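Local coordinates for putative DNA-binding protein (Salmonella choleraesuis, PDB 2HX0) that may bind DNA, and carries a magnesium ion at a cluster of histidines, at residues T84-E90 / T129-Q133. The protein carries 2 engineered substitutions. Coordinates in Å, arbitrary orientation, origin at the centre of the assembly. Residue numbers count along the deposited sequence, not the author numbering.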
loop_
_atom_site.group_PDB
_atom_site.type_symbol
_atom_site.label_atom_id
_atom_site.label_comp_id
_atom_site.label_asym_id
_atom_site.label_seq_id
_atom_site.Cartn_x
_atom_site.Cartn_y
_atom_site.Cartn_z
ATOM N N THR A 84 1.641 -10.847 2.017
ATOM C CA THR A 84 1.706 -11.493 3.310
ATOM C C THR A 84 2.970 -12.321 3.426
ATOM O O THR A 84 3.583 -12.681 2.425
ATOM C CB THR A 84 0.501 -12.429 3.478
ATOM O OG1 THR A 84 0.433 -13.317 2.347
ATOM C CG2 THR A 84 -0.788 -11.625 3.558
ATOM N N LEU A 85 3.376 -12.603 4.654
ATOM C CA LEU A 85 4.547 -13.430 4.866
ATOM C C LEU A 85 4.483 -14.023 6.257
ATOM O O LEU A 85 3.864 -13.458 7.160
ATOM C CB LEU A 85 5.846 -12.634 4.663
ATOM C CG LEU A 85 6.233 -11.470 5.572
ATOM C CD1 LEU A 85 7.632 -11.007 5.199
ATOM C CD2 LEU A 85 5.240 -10.327 5.436
ATOM N N GLU A 86 5.097 -15.188 6.414
ATOM C CA GLU A 86 5.109 -15.872 7.691
ATOM C C GLU A 86 6.289 -16.836 7.759
ATOM O O GLU A 86 7.068 -16.925 6.815
ATOM C CB GLU A 86 3.779 -16.601 7.915
ATOM C CG GLU A 86 3.468 -17.750 6.957
ATOM C CD GLU A 86 2.928 -17.309 5.608
ATOM O OE1 GLU A 86 2.464 -16.154 5.470
ATOM O OE2 GLU A 86 2.948 -18.141 4.677
ATOM N N LEU A 87 6.417 -17.553 8.870
ATOM C CA LEU A 87 7.536 -18.473 9.058
ATOM C C LEU A 87 7.984 -19.311 7.867
ATOM O O LEU A 87 9.173 -19.334 7.549
ATOM C CB LEU A 87 7.272 -19.404 10.245
ATOM C CG LEU A 87 7.569 -18.848 11.643
ATOM C CD1 LEU A 87 7.524 -19.992 12.644
ATOM C CD2 LEU A 87 8.943 -18.192 11.675
ATOM N N THR A 88 7.060 -20.002 7.205
ATOM C CA THR A 88 7.454 -20.838 6.073
ATOM C C THR A 88 6.732 -20.553 4.764
ATOM O O THR A 88 6.515 -21.460 3.962
ATOM C CB THR A 88 7.276 -22.335 6.398
ATOM O OG1 THR A 88 5.882 -22.631 6.554
ATOM C CG2 THR A 88 8.012 -22.690 7.681
ATOM N N GLY A 89 6.372 -19.297 4.533
ATOM C CA GLY A 89 5.690 -18.967 3.295
ATOM C C GLY A 89 5.482 -17.479 3.131
ATOM O O GLY A 89 5.700 -16.707 4.064
ATOM N N GLU A 90 5.070 -17.077 1.934
ATOM C CA GLU A 90 4.818 -15.676 1.639
ATOM C C GLU A 90 4.173 -15.537 0.269
ATOM O O GLU A 90 4.117 -16.492 -0.503
ATOM C CB GLU A 90 6.124 -14.870 1.658
ATOM C CG GLU A 90 7.064 -15.132 0.480
ATOM C CD GLU A 90 7.730 -16.492 0.549
ATOM O OE1 GLU A 90 8.267 -16.829 1.625
ATOM O OE2 GLU A 90 7.728 -17.218 -0.471
ATOM N N THR A 129 -2.620 -17.081 12.625
ATOM C CA THR A 129 -1.483 -17.804 12.076
ATOM C C THR A 129 -1.777 -18.043 10.605
ATOM O O THR A 129 -2.858 -18.531 10.253
ATOM C CB THR A 129 -1.264 -19.172 12.763
ATOM O OG1 THR A 129 -0.860 -18.970 14.123
ATOM C CG2 THR A 129 -0.178 -19.959 12.045
ATOM N N PHE A 130 -0.834 -17.666 9.747
ATOM C CA PHE A 130 -0.980 -17.872 8.310
ATOM C C PHE A 130 -0.254 -19.152 7.927
ATOM O O PHE A 130 0.796 -19.479 8.489
ATOM C CB PHE A 130 -0.335 -16.741 7.496
ATOM C CG PHE A 130 -1.033 -15.411 7.589
ATOM C CD1 PHE A 130 -2.320 -15.297 8.109
ATOM C CD2 PHE A 130 -0.396 -14.264 7.124
ATOM C CE1 PHE A 130 -2.963 -14.057 8.163
ATOM C CE2 PHE A 130 -1.023 -13.020 7.170
ATOM C CZ PHE A 130 -2.312 -12.915 7.692
ATOM N N SER A 131 -0.812 -19.872 6.963
ATOM C CA SER A 131 -0.188 -21.083 6.448
ATOM C C SER A 131 -0.589 -21.171 4.985
ATOM O O SER A 131 -1.452 -20.418 4.527
ATOM C CB SER A 131 -0.663 -22.330 7.209
ATOM O OG SER A 131 -2.058 -22.530 7.074
ATOM N N ARG A 132 0.050 -22.067 4.243
ATOM C CA ARG A 132 -0.266 -22.246 2.834
ATOM C C ARG A 132 -0.784 -23.669 2.688
ATOM O O ARG A 132 -0.033 -24.633 2.850
ATOM C CB ARG A 132 0.982 -22.029 1.977
ATOM C CG ARG A 132 1.667 -20.683 2.217
ATOM C CD ARG A 132 0.831 -19.508 1.714
ATOM N NE ARG A 132 1.277 -18.246 2.306
ATOM C CZ ARG A 132 0.865 -17.042 1.920
ATOM N NH1 ARG A 132 -0.006 -16.914 0.924
ATOM N NH2 ARG A 132 1.316 -15.964 2.548
ATOM N N GLN A 133 -2.077 -23.792 2.406
ATOM C CA GLN A 133 -2.709 -25.096 2.265
ATOM C C GLN A 133 -3.263 -25.252 0.859
ATOM O O GLN A 133 -3.730 -24.288 0.255
ATOM C CB GLN A 133 -3.845 -25.230 3.279
ATOM C CG GLN A 133 -3.454 -24.867 4.701
ATOM C CD GLN A 133 -2.503 -25.864 5.329
ATOM O OE1 GLN A 133 -1.979 -25.631 6.418
ATOM N NE2 GLN A 133 -2.279 -26.986 4.651
#
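Strand 129-133 runs almost at right angles to strand 84-86 (96° between their directions, axes 7.3 Å apart), so the two meet as crossing strands, mainly through side chains, rather than as partners in one sheet. Segment 84-90 is the tight beta-hairpin turn joining strands 75-86 and 89-97: L87 and T88 form the two-residue loop, and E86 N donates a hydrogen bond to G89 O (2.9 Å). The first residue of the crossing strand to touch the turn is F130, with its CA-to-CB bond toward it. Its CE2 packs 3.9 Å from T84 CG2, and its CB lies 3.5 Å from E86 OE1, a carboxylate oxygen near the plane of the ring at its edge. The CA-to-CB bond of S131 points away, that of R132 toward the hairpin, where R132 makes the main polar link. Its NE donates to E86 OE2 (2.9 Å) and its NH2 to E86 OE1 (3.1 Å), a two-pronged salt bridge in which both carboxylate oxygens are held; NH2 also donates to T84 OG1 (2.8 Å). The backbone of E90 covers one face of the guanidinium, E90 CA lying 3.6 Å from R132 NH2. Across the subunit interface, E119 of the second subunit forms a salt bridge with R132 NH1 and a hydrogen bond with T84 OG1, tying the same polar cluster into the trimeric assembly. R132 also touches H91, one of three histidines of the magnesium site. Thus strand 128-134, paired with strand 141-147, crosses the hairpin end of the large antiparallel sheet, while helix 31-42 packs against L85 and L87.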